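Local coordinates for DisA protein (Sorangium cellulosum, PDB 6CCA) that probably transfers methyl groups from S-adenosylmethionine to a carbon of polyketide intermediates, building gem-dimethyl groups on the disorazol assembly line, at residues P39-G44 with V205-L210; F73-A78 with A160-Y165; T238-L243 with R270-R275; D67-I72 with D106-I111. One frame throughout, in Å; residues are numbered along the deposited sequence.

Contact 1. Residues P39-G44 with V205-L210; sequences PRIQPG and VIKSLL
Ile-41 spreads its two branches over the flank of the helix carrying Ser-208, while Lys-207 arches across from that helix to the backbone of Arg-40. The branches of Ile-41 take different targets. CG2, anti to the backbone N, approaches Ser-208 OG at 3.4 Å; the CG1 arm, anti to the carbonyl carbon (chi1 -61°), carries Ile-41 CD1 to 3.7 Å from Ser-208 CA. The serine is thus met both at its backbone and at its hydroxyl, and the latter contact is van der Waals. Ser-208 OG is turned back along its own helix, where it hydrogen-bonds the carbonyl of Leu-204, so the buried hydroxyl is satisfied within its own helix.

Lys-207 starts toward the 39-44 segment and then bends at chi2 (57°), which lays its aliphatic chain alongside the end of helix 34-41. Lys-207 CG passes 4.1 Å from Ile-41 CA, and Lys-207 CE rests 3.4 Å from Arg-40 O. The ammonium reaches that carbonyl through a water, which donates to Arg-40 O at 2.7 Å and accepts a weak bond from Lys-207 NZ at 3.2 Å. One edge of the contact is therefore polar and exposed, the other apolar and buried, with Leu-406 of strand 402-409 touching both Ile-41 and Ser-208. The C-terminal end of helix 34-41, near the start of the chain, is docked on helix 196-216, itself packed against the sheet of a Rossmann-like, class I methyltransferase core.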
loop_
_atom_site.group_PDB
_atom_site.type_symbol
_atom_site.label_atom_id
_atom_site.label_comp_id
_atom_site.label_asym_id
_atom_site.label_seq_id
_atom_site.Cartn_x
_atom_site.Cartn_y
_atom_site.Cartn_z
ATOM N N PRO A 39 5.520 19.176 -12.582
ATOM C CA PRO A 39 4.364 20.114 -12.728
ATOM C C PRO A 39 3.248 19.682 -13.679
ATOM O O PRO A 39 2.157 20.116 -13.511
ATOM C CB PRO A 39 5.056 21.459 -13.245
ATOM C CG PRO A 39 6.481 21.290 -12.934
ATOM C CD PRO A 39 6.796 19.781 -13.007
ATOM N N ARG A 40 3.498 18.841 -14.681
ATOM C CA ARG A 40 2.481 18.328 -15.552
ATOM C C ARG A 40 1.677 17.206 -14.891
ATOM O O ARG A 40 0.655 16.820 -15.412
ATOM C CB ARG A 40 3.096 17.782 -16.827
ATOM C CG ARG A 40 3.755 18.875 -17.677
ATOM C CD ARG A 40 4.525 18.351 -18.876
ATOM N NE ARG A 40 5.100 19.487 -19.667
ATOM C CZ ARG A 40 6.405 19.735 -19.932
ATOM N NH1 ARG A 40 7.384 18.939 -19.524
ATOM N NH2 ARG A 40 6.753 20.810 -20.656
ATOM N N ILE A 41 2.162 16.691 -13.755
ATOM C CA ILE A 41 1.480 15.563 -13.051
ATOM C C ILE A 41 0.784 16.067 -11.778
ATOM O O ILE A 41 -0.278 15.578 -11.427
ATOM C CB ILE A 41 2.527 14.466 -12.735
ATOM C CG1 ILE A 41 3.164 13.922 -14.021
ATOM C CG2 ILE A 41 1.949 13.344 -11.876
ATOM C CD1 ILE A 41 4.458 13.195 -13.743
ATOM N N GLN A 42 1.439 17.000 -11.094
ATOM C CA GLN A 42 0.918 17.567 -9.852
ATOM C C GLN A 42 -0.531 17.960 -9.986
ATOM O O GLN A 42 -0.893 18.781 -10.836
ATOM C CB GLN A 42 1.732 18.805 -9.489
ATOM C CG GLN A 42 1.289 19.575 -8.273
ATOM C CD GLN A 42 1.159 18.744 -7.020
ATOM O OE1 GLN A 42 2.094 18.085 -6.572
ATOM N NE2 GLN A 42 -0.020 18.801 -6.429
ATOM N N PRO A 43 -1.402 17.397 -9.139
ATOM C CA PRO A 43 -2.782 17.831 -9.223
ATOM C C PRO A 43 -2.924 19.331 -8.847
ATOM O O PRO A 43 -2.273 19.804 -7.920
ATOM C CB PRO A 43 -3.498 16.966 -8.188
ATOM C CG PRO A 43 -2.496 16.279 -7.420
ATOM C CD PRO A 43 -1.210 16.293 -8.201
ATOM N N GLY A 44 -3.845 19.997 -9.513
ATOM C CA GLY A 44 -4.186 21.365 -9.156
ATOM C C GLY A 44 -5.081 21.498 -7.924
ATOM O O GLY A 44 -5.559 20.512 -7.352
ATOM N N VAL A 205 -1.010 7.790 -10.964
ATOM C CA VAL A 205 -0.002 6.897 -11.537
ATOM C C VAL A 205 -0.071 6.888 -13.099
ATOM O O VAL A 205 0.923 6.985 -13.771
ATOM C CB VAL A 205 -0.166 5.462 -11.029
ATOM C CG1 VAL A 205 0.635 4.437 -11.858
ATOM C CG2 VAL A 205 0.097 5.343 -9.536
ATOM N N ILE A 206 -1.270 6.760 -13.634
ATOM C CA ILE A 206 -1.518 6.730 -15.068
ATOM C C ILE A 206 -0.995 8.031 -15.680
ATOM O O ILE A 206 -0.309 8.014 -16.674
ATOM C CB ILE A 206 -3.000 6.540 -15.391
ATOM C CG1 ILE A 206 -3.416 5.093 -15.097
ATOM C CG2 ILE A 206 -3.287 6.765 -16.900
ATOM C CD1 ILE A 206 -4.907 4.802 -15.164
ATOM N N LYS A 207 -1.335 9.142 -15.076
ATOM C CA LYS A 207 -0.865 10.433 -15.565
ATOM C C LYS A 207 0.655 10.477 -15.616
ATOM O O LYS A 207 1.260 11.022 -16.578
ATOM C CB LYS A 207 -1.391 11.550 -14.622
ATOM C CG LYS A 207 -1.014 12.990 -15.032
ATOM C CD LYS A 207 -1.506 13.248 -16.402
ATOM C CE LYS A 207 -1.624 14.735 -16.752
ATOM N NZ LYS A 207 -1.673 14.810 -18.259
ATOM N N SER A 208 1.323 9.962 -14.581
ATOM C CA SER A 208 2.742 9.970 -14.571
ATOM C C SER A 208 3.288 9.216 -15.747
ATOM O O SER A 208 4.266 9.629 -16.352
ATOM C CB SER A 208 3.303 9.414 -13.277
ATOM O OG SER A 208 2.860 10.085 -12.082
ATOM N N LEU A 209 2.704 8.055 -16.049
ATOM C CA LEU A 209 3.212 7.245 -17.117
ATOM C C LEU A 209 3.012 7.916 -18.474
ATOM O O LEU A 209 3.893 7.856 -19.353
ATOM C CB LEU A 209 2.566 5.834 -17.091
ATOM C CG LEU A 209 2.791 5.025 -15.806
ATOM C CD1 LEU A 209 1.983 3.718 -15.935
ATOM C CD2 LEU A 209 4.234 4.719 -15.458
ATOM N N LEU A 210 1.851 8.525 -18.671
ATOM C CA LEU A 210 1.555 9.162 -19.921
ATOM C C LEU A 210 2.424 10.388 -20.122
ATOM O O LEU A 210 2.861 10.669 -21.257
ATOM C CB LEU A 210 0.086 9.507 -19.966
ATOM C CG LEU A 210 -0.827 8.283 -20.138
ATOM C CD1 LEU A 210 -2.266 8.700 -20.194
ATOM C CD2 LEU A 210 -0.532 7.454 -21.377
HETATM O O HOH W 1 -0.591 17.766 -17.622
#

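Contact 2. Residues F73-A78 with A160-Y165; sequences FQDMGA and ACYRRY
Tyr-162 stretches from helix 152-163 to put its hydroxyl against the carboxylate of Asp-75, close to the end of helix 55-75. From CB the ring leaves anti to the backbone N (chi1 163°), which swings it out against the flank of helix 55-75. Tyr-162 CD1 then packs on the side chains of Leu-68 and Ile-72, and the ring also stacks with Trp-159 of its own helix. Further out, Tyr-162 CE1 comes to 3.2 Å from Asp-75 OD2. At the tip, Tyr-162 OH and Asp-75 OD2 lie 2.7 Å apart, close enough for a weak hydrogen bond, and the sulfur of Cys-71 packs against the same hydroxyl.

The two side chains cross at about a right angle, with carboxylate and ring planes 53° apart. A water gives Asp-75 OD2 a second link to the same tyrosine: it donates to OD2 at 2.7 Å and to the backbone Tyr-162 O at 2.9 Å. Lys-135 hydrogen-bonds the phenol and makes a long, weak ion pair with Asp-75 OD1, which would probably favour a charged carboxylate. Two residues past Asp-75, Gly-77 takes positive phi and closes the helix with a Schellman motif. Packing of the tyrosine ring on Leu-68 and Ile-72, and the hydroxyl-carboxylate contact near the C-terminal end of helix 55-75, thus join two helices of the N-terminal helical region, consistent with the lid subdomain of polyketide C-methyltransferases.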
loop_
_atom_site.group_PDB
_atom_site.type_symbol
_atom_site.label_atom_id
_atom_site.label_comp_id
_atom_site.label_asym_id
_atom_site.label_seq_id
_atom_site.Cartn_x
_atom_site.Cartn_y
_atom_site.Cartn_z
ATOM N N PHE A 73 -12.071 -7.311 21.313
ATOM C CA PHE A 73 -11.650 -7.814 22.651
ATOM C C PHE A 73 -12.834 -8.232 23.560
ATOM O O PHE A 73 -12.771 -9.308 24.218
ATOM C CB PHE A 73 -10.756 -6.797 23.344
ATOM C CG PHE A 73 -9.342 -6.778 22.828
ATOM C CD1 PHE A 73 -8.405 -7.696 23.298
ATOM C CD2 PHE A 73 -8.948 -5.837 21.921
ATOM C CE1 PHE A 73 -7.089 -7.679 22.847
ATOM C CE2 PHE A 73 -7.638 -5.794 21.459
ATOM C CZ PHE A 73 -6.698 -6.694 21.921
ATOM N N GLN A 74 -13.884 -7.407 23.628
ATOM C CA GLN A 74 -15.032 -7.716 24.462
ATOM C C GLN A 74 -15.687 -8.992 24.024
ATOM O O GLN A 74 -16.029 -9.855 24.882
ATOM C CB GLN A 74 -16.053 -6.608 24.469
ATOM C CG GLN A 74 -15.490 -5.352 25.077
ATOM C CD GLN A 74 -16.432 -4.224 25.150
ATOM O OE1 GLN A 74 -17.428 -4.134 24.400
ATOM N NE2 GLN A 74 -16.140 -3.300 26.070
ATOM N N ASP A 75 -15.835 -9.157 22.696
ATOM C CA ASP A 75 -16.285 -10.449 22.150
ATOM C C ASP A 75 -15.404 -11.604 22.568
ATOM O O ASP A 75 -15.885 -12.684 22.647
ATOM C CB ASP A 75 -16.292 -10.448 20.631
ATOM C CG ASP A 75 -17.352 -9.508 20.050
ATOM O OD1 ASP A 75 -18.309 -9.109 20.746
ATOM O OD2 ASP A 75 -17.255 -9.176 18.860
ATOM N N MET A 76 -14.108 -11.402 22.747
ATOM C CA MET A 76 -13.246 -12.449 23.262
ATOM C C MET A 76 -13.196 -12.542 24.814
ATOM O O MET A 76 -12.398 -13.321 25.336
ATOM C CB MET A 76 -11.861 -12.284 22.689
ATOM C CG MET A 76 -11.779 -12.524 21.188
ATOM S SD MET A 76 -10.255 -11.971 20.450
ATOM C CE MET A 76 -9.260 -13.406 20.687
ATOM N N GLY A 77 -13.999 -11.750 25.521
ATOM C CA GLY A 77 -14.049 -11.757 26.990
ATOM C C GLY A 77 -12.968 -10.926 27.654
ATOM O O GLY A 77 -12.507 -11.255 28.758
ATOM N N ALA A 78 -12.519 -9.875 26.975
ATOM C CA ALA A 78 -11.572 -8.936 27.553
ATOM C C ALA A 78 -12.057 -7.510 27.466
ATOM O O ALA A 78 -12.840 -7.079 26.564
ATOM C CB ALA A 78 -10.189 -9.095 26.915
ATOM N N ALA A 160 -16.385 -7.356 7.772
ATOM C CA ALA A 160 -16.149 -8.766 7.453
ATOM C C ALA A 160 -15.039 -9.349 8.347
ATOM O O ALA A 160 -15.124 -10.484 8.817
ATOM C CB ALA A 160 -15.822 -8.943 5.956
ATOM N N CYS A 161 -14.004 -8.577 8.599
ATOM C CA CYS A 161 -12.915 -9.040 9.450
ATOM C C CYS A 161 -13.449 -9.146 10.892
ATOM O O CYS A 161 -13.188 -10.121 11.576
ATOM C CB CYS A 161 -11.753 -8.059 9.436
ATOM S SG CYS A 161 -10.825 -8.100 7.864
ATOM N N TYR A 162 -14.172 -8.100 11.332
ATOM C CA TYR A 162 -14.780 -8.048 12.683
ATOM C C TYR A 162 -15.529 -9.336 13.024
ATOM O O TYR A 162 -15.331 -10.003 14.086
ATOM C CB TYR A 162 -15.692 -6.832 12.848
ATOM C CG TYR A 162 -16.606 -7.030 14.038
ATOM C CD1 TYR A 162 -16.135 -6.876 15.304
ATOM C CD2 TYR A 162 -17.922 -7.387 13.884
ATOM C CE1 TYR A 162 -16.930 -7.111 16.412
ATOM C CE2 TYR A 162 -18.737 -7.666 14.975
ATOM C CZ TYR A 162 -18.242 -7.512 16.245
ATOM O OH TYR A 162 -19.006 -7.791 17.363
ATOM N N ARG A 163 -16.365 -9.731 12.082
ATOM C CA ARG A 163 -17.171 -10.936 12.319
ATOM C C ARG A 163 -16.369 -12.178 12.572
ATOM O O ARG A 163 -16.885 -13.117 13.238
ATOM C CB ARG A 163 -18.200 -11.131 11.207
ATOM C CG ARG A 163 -19.230 -10.021 11.115
ATOM C CD ARG A 163 -20.290 -10.282 10.032
ATOM N NE ARG A 163 -21.242 -11.287 10.505
ATOM C CZ ARG A 163 -21.491 -12.426 9.929
ATOM N NH1 ARG A 163 -20.901 -12.743 8.793
ATOM N NH2 ARG A 163 -22.435 -13.258 10.465
ATOM N N ARG A 164 -15.150 -12.281 12.051
ATOM C CA ARG A 164 -14.362 -13.456 12.250
ATOM C C ARG A 164 -13.143 -13.215 13.038
ATOM O O ARG A 164 -12.195 -14.069 13.048
ATOM C CB ARG A 164 -13.929 -13.995 10.864
ATOM C CG ARG A 164 -15.090 -14.202 9.930
ATOM C CD ARG A 164 -15.900 -15.384 10.327
ATOM N NE ARG A 164 -15.128 -16.632 10.402
ATOM C CZ ARG A 164 -14.780 -17.382 9.349
ATOM N NH1 ARG A 164 -15.054 -17.023 8.110
ATOM N NH2 ARG A 164 -14.154 -18.525 9.556
ATOM N N TYR A 165 -13.051 -12.036 13.669
ATOM C CA TYR A 165 -11.737 -11.601 14.245
ATOM C C TYR A 165 -11.156 -12.548 15.317
ATOM O O TYR A 165 -9.969 -12.840 15.302
ATOM C CB TYR A 165 -11.766 -10.126 14.768
ATOM C CG TYR A 165 -10.506 -9.354 14.332
ATOM C CD1 TYR A 165 -9.337 -9.375 15.114
ATOM C CD2 TYR A 165 -10.489 -8.636 13.123
ATOM C CE1 TYR A 165 -8.220 -8.708 14.700
ATOM C CE2 TYR A 165 -9.350 -7.941 12.686
ATOM C CZ TYR A 165 -8.228 -7.968 13.484
ATOM O OH TYR A 165 -7.086 -7.314 13.063
HETATM O O HOH W 2 -15.817 -10.366 16.939
#

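Contact 3. Residues T238-L243 with R270-R275; sequences TTASVL and RQYGPR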
loop_
_atom_site.group_PDB
_atom_site.type_symbol
_atom_site.label_atom_id
_atom_site.label_comp_id
_atom_site.label_asym_id
_atom_site.label_seq_id
_atom_site.Cartn_x
_atom_site.Cartn_y
_atom_site.Cartn_z
ATOM N N THR A 238 -5.727 -2.954 -10.429
ATOM C CA THR A 238 -5.393 -1.602 -10.892
ATOM C C THR A 238 -4.648 -1.581 -12.252
ATOM O O THR A 238 -4.665 -0.571 -13.012
ATOM C CB THR A 238 -4.566 -0.893 -9.856
ATOM O OG1 THR A 238 -3.459 -1.712 -9.470
ATOM C CG2 THR A 238 -5.418 -0.599 -8.632
ATOM N N THR A 239 -4.079 -2.731 -12.626
ATOM C CA THR A 239 -3.321 -2.823 -13.869
ATOM C C THR A 239 -4.206 -2.688 -15.080
ATOM O O THR A 239 -3.826 -2.097 -16.128
ATOM C CB THR A 239 -2.486 -4.133 -13.868
ATOM O OG1 THR A 239 -1.644 -4.148 -12.695
ATOM C CG2 THR A 239 -1.718 -4.207 -15.140
ATOM N N ALA A 240 -5.423 -3.163 -14.951
ATOM C CA ALA A 240 -6.389 -3.085 -16.071
ATOM C C ALA A 240 -6.531 -1.663 -16.717
ATOM O O ALA A 240 -6.406 -1.465 -17.944
ATOM C CB ALA A 240 -7.760 -3.626 -15.608
ATOM N N SER A 241 -6.743 -0.666 -15.858
ATOM C CA SER A 241 -6.903 0.668 -16.296
ATOM C C SER A 241 -5.583 1.278 -16.757
ATOM O O SER A 241 -5.588 2.135 -17.626
ATOM C CB SER A 241 -7.658 1.474 -15.233
ATOM O OG SER A 241 -6.778 1.712 -14.153
ATOM N N VAL A 242 -4.452 0.858 -16.195
ATOM C CA VAL A 242 -3.192 1.271 -16.722
ATOM C C VAL A 242 -2.996 0.827 -18.188
ATOM O O VAL A 242 -2.634 1.622 -19.090
ATOM C CB VAL A 242 -2.032 0.771 -15.849
ATOM C CG1 VAL A 242 -0.698 1.055 -16.517
ATOM C CG2 VAL A 242 -2.074 1.413 -14.437
ATOM N N LEU A 243 -3.229 -0.453 -18.420
ATOM C CA LEU A 243 -3.015 -0.999 -19.746
ATOM C C LEU A 243 -3.983 -0.315 -20.746
ATOM O O LEU A 243 -3.635 -0.037 -21.875
ATOM C CB LEU A 243 -3.236 -2.502 -19.695
ATOM C CG LEU A 243 -2.250 -3.297 -18.857
ATOM C CD1 LEU A 243 -2.598 -4.790 -18.953
ATOM C CD2 LEU A 243 -0.811 -3.094 -19.238
ATOM N N ARG A 270 -3.807 -14.777 -18.888
ATOM C CA ARG A 270 -5.154 -15.185 -19.346
ATOM C C ARG A 270 -6.090 -14.034 -19.519
ATOM O O ARG A 270 -6.840 -13.978 -20.478
ATOM C CB ARG A 270 -5.811 -16.129 -18.357
ATOM C CG ARG A 270 -5.111 -17.455 -18.203
ATOM C CD ARG A 270 -6.058 -18.451 -17.512
ATOM N NE ARG A 270 -5.327 -19.650 -17.146
ATOM C CZ ARG A 270 -5.720 -20.532 -16.241
ATOM N NH1 ARG A 270 -6.879 -20.407 -15.620
ATOM N NH2 ARG A 270 -4.929 -21.556 -15.971
ATOM N N GLN A 271 -6.063 -13.093 -18.565
ATOM C CA GLN A 271 -7.028 -12.041 -18.533
ATOM C C GLN A 271 -6.716 -10.898 -19.470
ATOM O O GLN A 271 -7.598 -10.366 -20.205
ATOM C CB GLN A 271 -7.194 -11.571 -17.067
ATOM C CG GLN A 271 -8.288 -10.513 -16.919
ATOM C CD GLN A 271 -8.649 -10.267 -15.445
ATOM O OE1 GLN A 271 -7.946 -10.675 -14.504
ATOM N NE2 GLN A 271 -9.742 -9.628 -15.259
ATOM N N TYR A 272 -5.442 -10.482 -19.474
ATOM C CA TYR A 272 -5.023 -9.294 -20.202
ATOM C C TYR A 272 -4.201 -9.538 -21.441
ATOM O O TYR A 272 -4.102 -8.661 -22.251
ATOM C CB TYR A 272 -4.202 -8.400 -19.246
ATOM C CG TYR A 272 -5.066 -8.009 -18.039
ATOM C CD1 TYR A 272 -6.181 -7.179 -18.206
ATOM C CD2 TYR A 272 -4.746 -8.421 -16.741
ATOM C CE1 TYR A 272 -6.978 -6.833 -17.117
ATOM C CE2 TYR A 272 -5.573 -8.108 -15.645
ATOM C CZ TYR A 272 -6.679 -7.303 -15.851
ATOM O OH TYR A 272 -7.488 -6.964 -14.776
ATOM N N GLY A 273 -3.515 -10.689 -21.519
ATOM C CA GLY A 273 -2.628 -10.956 -22.650
ATOM C C GLY A 273 -3.274 -10.821 -24.011
ATOM O O GLY A 273 -2.770 -10.085 -24.865
ATOM N N PRO A 274 -4.435 -11.508 -24.221
ATOM C CA PRO A 274 -5.095 -11.335 -25.535
ATOM C C PRO A 274 -5.361 -9.890 -25.980
ATOM O O PRO A 274 -5.112 -9.503 -27.171
ATOM C CB PRO A 274 -6.398 -12.157 -25.369
ATOM C CG PRO A 274 -6.055 -13.192 -24.374
ATOM C CD PRO A 274 -5.221 -12.382 -23.345
ATOM N N ARG A 275 -5.852 -9.069 -25.060
ATOM C CA ARG A 275 -6.240 -7.706 -25.446
ATOM C C ARG A 275 -5.088 -6.761 -25.549
ATOM O O ARG A 275 -5.180 -5.745 -26.263
ATOM C CB ARG A 275 -7.289 -7.229 -24.399
ATOM C CG ARG A 275 -7.831 -5.802 -24.590
ATOM C CD ARG A 275 -9.040 -5.562 -23.656
ATOM N NE ARG A 275 -9.408 -4.153 -23.601
ATOM C CZ ARG A 275 -10.108 -3.507 -24.530
ATOM N NH1 ARG A 275 -10.557 -4.138 -25.619
ATOM N NH2 ARG A 275 -10.370 -2.216 -24.373
#
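Tyr-272 and Leu-243 both set CG anti to the carbonyl carbon (chi1 -60° and -65°), and from facing helices these torsions bring the tyrosine ring and the leucine tip into one apolar seam with Ala-240. The helices are neighbours in the Rossmann-like fold of class I methyltransferases: helix 239-246 links the parallel strands 226-231 and 253-257. Helix 262-272 in turn links strand 253-257 to strand 279-281, so the seam joins successive beta-alpha-beta units.

The tyrosine spans the gap lengthwise. Near its root, Leu-243 CD1 lies 4.0 Å from Tyr-272 CB and 4.2 Å from Tyr-272 CG, the two side chains crossing at about a right angle. Near its far end the ring takes the methyl of Ala-240, whose CB is 3.6 Å from Tyr-272 CE1 and 3.5 Å from Tyr-272 OH. The approach to the ring is oblique in both cases. The small alanine lets the ring come right up to the helix backbone, with Tyr-272 CE1 3.9 Å from Ala-240 CA.

Beneath the seam lies the sheet: Tyr-255 and Val-279 touch Leu-243, while Tyr-257 and Phe-281 touch Tyr-272. Arg-275 adds a salt bridge to Glu-244. Helix 239-246 follows the glycine-rich turn that probably holds S-adenosylmethionine, as in its relatives, and Thr-239 OG1 hydrogen-bonds Glu-230 at the end of the preceding strand. On the tyrosine itself, Gln-271 CG lies over the centre of one ring face, 3.7 Å above the plane.

Contact 4. Residues D67-I72 with D106-I111; sequences DLLLCI and DSLLAI
Leu-69 of helix 55-75 inserts its side chain between Leu-108 and Ile-111, one turn apart on helix 102-114. Its CG is anti to the backbone N (chi1 178°), and the fork faces the other helix. Leu-69 CD2 does the close work, lying 3.4 Å from Leu-108 O. The same methyl, Leu-69 CD2, comes to 3.7 Å from Ile-111 CB and also meets the CG2 branch of that isoleucine. Leu-69 CD1 spreads the other way, over the isobutyl end of Leu-108, with Leu-108 CD2 4.0 Å from it. The leucine pair meets at a slant, whereas Leu-69 and Ile-111 cross at about a right angle.

Away from this dry centre the fit between the segments slackens. Ile-72, a turn further along, makes no contact with 106-111. Asp-106 lies on the solvent side of its helix, and Asp-67 bonds Tyr-117 through OD1. Around the pair, helix 152-163 lies on another side of helix 55-75, helix 135-146 touches Asp-67 and Cys-71, and helix 342-346 packs against both Leu-108 and Ile-111.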
loop_
_atom_site.group_PDB
_atom_site.type_symbol
_atom_site.label_atom_id
_atom_site.label_comp_id
_atom_site.label_asym_id
_atom_site.label_seq_id
_atom_site.Cartn_x
_atom_site.Cartn_y
_atom_site.Cartn_z
ATOM N N ASP A 67 -13.138 1.823 18.189
ATOM C CA ASP A 67 -14.305 1.276 18.840
ATOM C C ASP A 67 -14.590 -0.186 18.484
ATOM O O ASP A 67 -14.859 -1.020 19.325
ATOM C CB ASP A 67 -15.483 2.122 18.480
ATOM C CG ASP A 67 -15.362 3.583 19.041
ATOM O OD1 ASP A 67 -14.409 3.912 19.793
ATOM O OD2 ASP A 67 -16.135 4.406 18.585
ATOM N N LEU A 68 -14.423 -0.501 17.201
ATOM C CA LEU A 68 -14.558 -1.862 16.693
ATOM C C LEU A 68 -13.554 -2.766 17.367
ATOM O O LEU A 68 -13.876 -3.910 17.697
ATOM C CB LEU A 68 -14.319 -1.825 15.141
ATOM C CG LEU A 68 -14.729 -3.100 14.387
ATOM C CD1 LEU A 68 -16.213 -3.502 14.532
ATOM C CD2 LEU A 68 -14.304 -2.886 12.921
ATOM N N LEU A 69 -12.307 -2.285 17.486
ATOM C CA LEU A 69 -11.286 -3.041 18.139
ATOM C C LEU A 69 -11.651 -3.331 19.610
ATOM O O LEU A 69 -11.478 -4.449 20.076
ATOM C CB LEU A 69 -9.943 -2.316 18.035
ATOM C CG LEU A 69 -8.798 -3.007 18.728
ATOM C CD1 LEU A 69 -8.560 -4.420 18.263
ATOM C CD2 LEU A 69 -7.508 -2.182 18.558
ATOM N N LEU A 70 -12.119 -2.344 20.327
ATOM C CA LEU A 70 -12.557 -2.609 21.704
ATOM C C LEU A 70 -13.626 -3.730 21.717
ATOM O O LEU A 70 -13.550 -4.695 22.531
ATOM C CB LEU A 70 -13.092 -1.380 22.350
ATOM C CG LEU A 70 -13.564 -1.537 23.818
ATOM C CD1 LEU A 70 -12.534 -2.159 24.749
ATOM C CD2 LEU A 70 -14.047 -0.174 24.375
ATOM N N CYS A 71 -14.579 -3.622 20.792
ATOM C CA CYS A 71 -15.621 -4.636 20.619
ATOM C C CYS A 71 -15.036 -6.013 20.345
ATOM O O CYS A 71 -15.501 -6.996 20.955
ATOM C CB CYS A 71 -16.641 -4.213 19.579
ATOM S SG CYS A 71 -18.184 -5.173 19.699
ATOM N N ILE A 72 -13.988 -6.129 19.520
ATOM C CA ILE A 72 -13.381 -7.433 19.264
ATOM C C ILE A 72 -12.831 -8.072 20.564
ATOM O O ILE A 72 -13.109 -9.237 20.908
ATOM C CB ILE A 72 -12.228 -7.279 18.246
ATOM C CG1 ILE A 72 -12.836 -6.997 16.865
ATOM C CG2 ILE A 72 -11.321 -8.519 18.261
ATOM C CD1 ILE A 72 -11.875 -6.446 15.840
ATOM N N ASP A 106 0.480 -6.420 20.221
ATOM C CA ASP A 106 1.000 -5.218 20.863
ATOM C C ASP A 106 0.491 -3.952 20.199
ATOM O O ASP A 106 0.189 -2.950 20.878
ATOM C CB ASP A 106 2.529 -5.146 20.870
ATOM C CG ASP A 106 3.195 -6.348 21.633
ATOM O OD1 ASP A 106 2.564 -6.990 22.519
ATOM O OD2 ASP A 106 4.344 -6.647 21.252
ATOM N N SER A 107 0.485 -3.934 18.857
ATOM C CA SER A 107 -0.068 -2.771 18.166
ATOM C C SER A 107 -1.570 -2.508 18.502
ATOM O O SER A 107 -1.965 -1.340 18.690
ATOM C CB SER A 107 0.114 -2.928 16.628
ATOM O OG SER A 107 -0.301 -1.718 16.014
ATOM N N LEU A 108 -2.340 -3.554 18.619
ATOM C CA LEU A 108 -3.800 -3.413 18.916
ATOM C C LEU A 108 -3.964 -2.797 20.332
ATOM O O LEU A 108 -4.803 -1.927 20.530
ATOM C CB LEU A 108 -4.539 -4.733 18.825
ATOM C CG LEU A 108 -4.539 -5.399 17.433
ATOM C CD1 LEU A 108 -5.237 -6.749 17.476
ATOM C CD2 LEU A 108 -5.087 -4.452 16.332
ATOM N N LEU A 109 -3.136 -3.253 21.296
ATOM C CA LEU A 109 -3.164 -2.623 22.638
ATOM C C LEU A 109 -2.856 -1.149 22.591
ATOM O O LEU A 109 -3.542 -0.312 23.191
ATOM C CB LEU A 109 -2.268 -3.402 23.597
ATOM C CG LEU A 109 -2.691 -4.846 23.879
ATOM C CD1 LEU A 109 -1.673 -5.526 24.805
ATOM C CD2 LEU A 109 -4.164 -4.980 24.328
ATOM N N ALA A 110 -1.821 -0.740 21.813
ATOM C CA ALA A 110 -1.497 0.668 21.680
ATOM C C ALA A 110 -2.570 1.473 20.974
ATOM O O ALA A 110 -2.768 2.639 21.273
ATOM C CB ALA A 110 -0.160 0.865 20.931
ATOM N N ILE A 111 -3.274 0.880 19.987
ATOM C CA ILE A 111 -4.463 1.555 19.431
ATOM C C ILE A 111 -5.506 1.855 20.524
ATOM O O ILE A 111 -6.007 2.986 20.601
ATOM C CB ILE A 111 -5.161 0.709 18.335
ATOM C CG1 ILE A 111 -4.226 0.661 17.124
ATOM C CG2 ILE A 111 -6.482 1.361 18.000
ATOM C CD1 ILE A 111 -4.679 -0.165 15.933
#

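From the N terminus, residues 39-44 open the widest loop, which contact 1 closes only at helix 196-216. Inside it, 67-72 and 73-78 follow each other on helix 55-75: the first closes contact 4 at 106-111, the second closes contact 2 at 160-165. These two loops cross, and the contacts touch, with centres about 10 Å apart, binding the N-terminal helices together. Contact 3 opens after contact 1 has closed and spans a short loop within the methyltransferase core. Ile-206 and Leu-209 pack on Ser-241 and Val-242, linking contacts 1 and 3, whereas contacts 1 and 2 have centres about 42 Å apart, on opposite sides of the chain's centre.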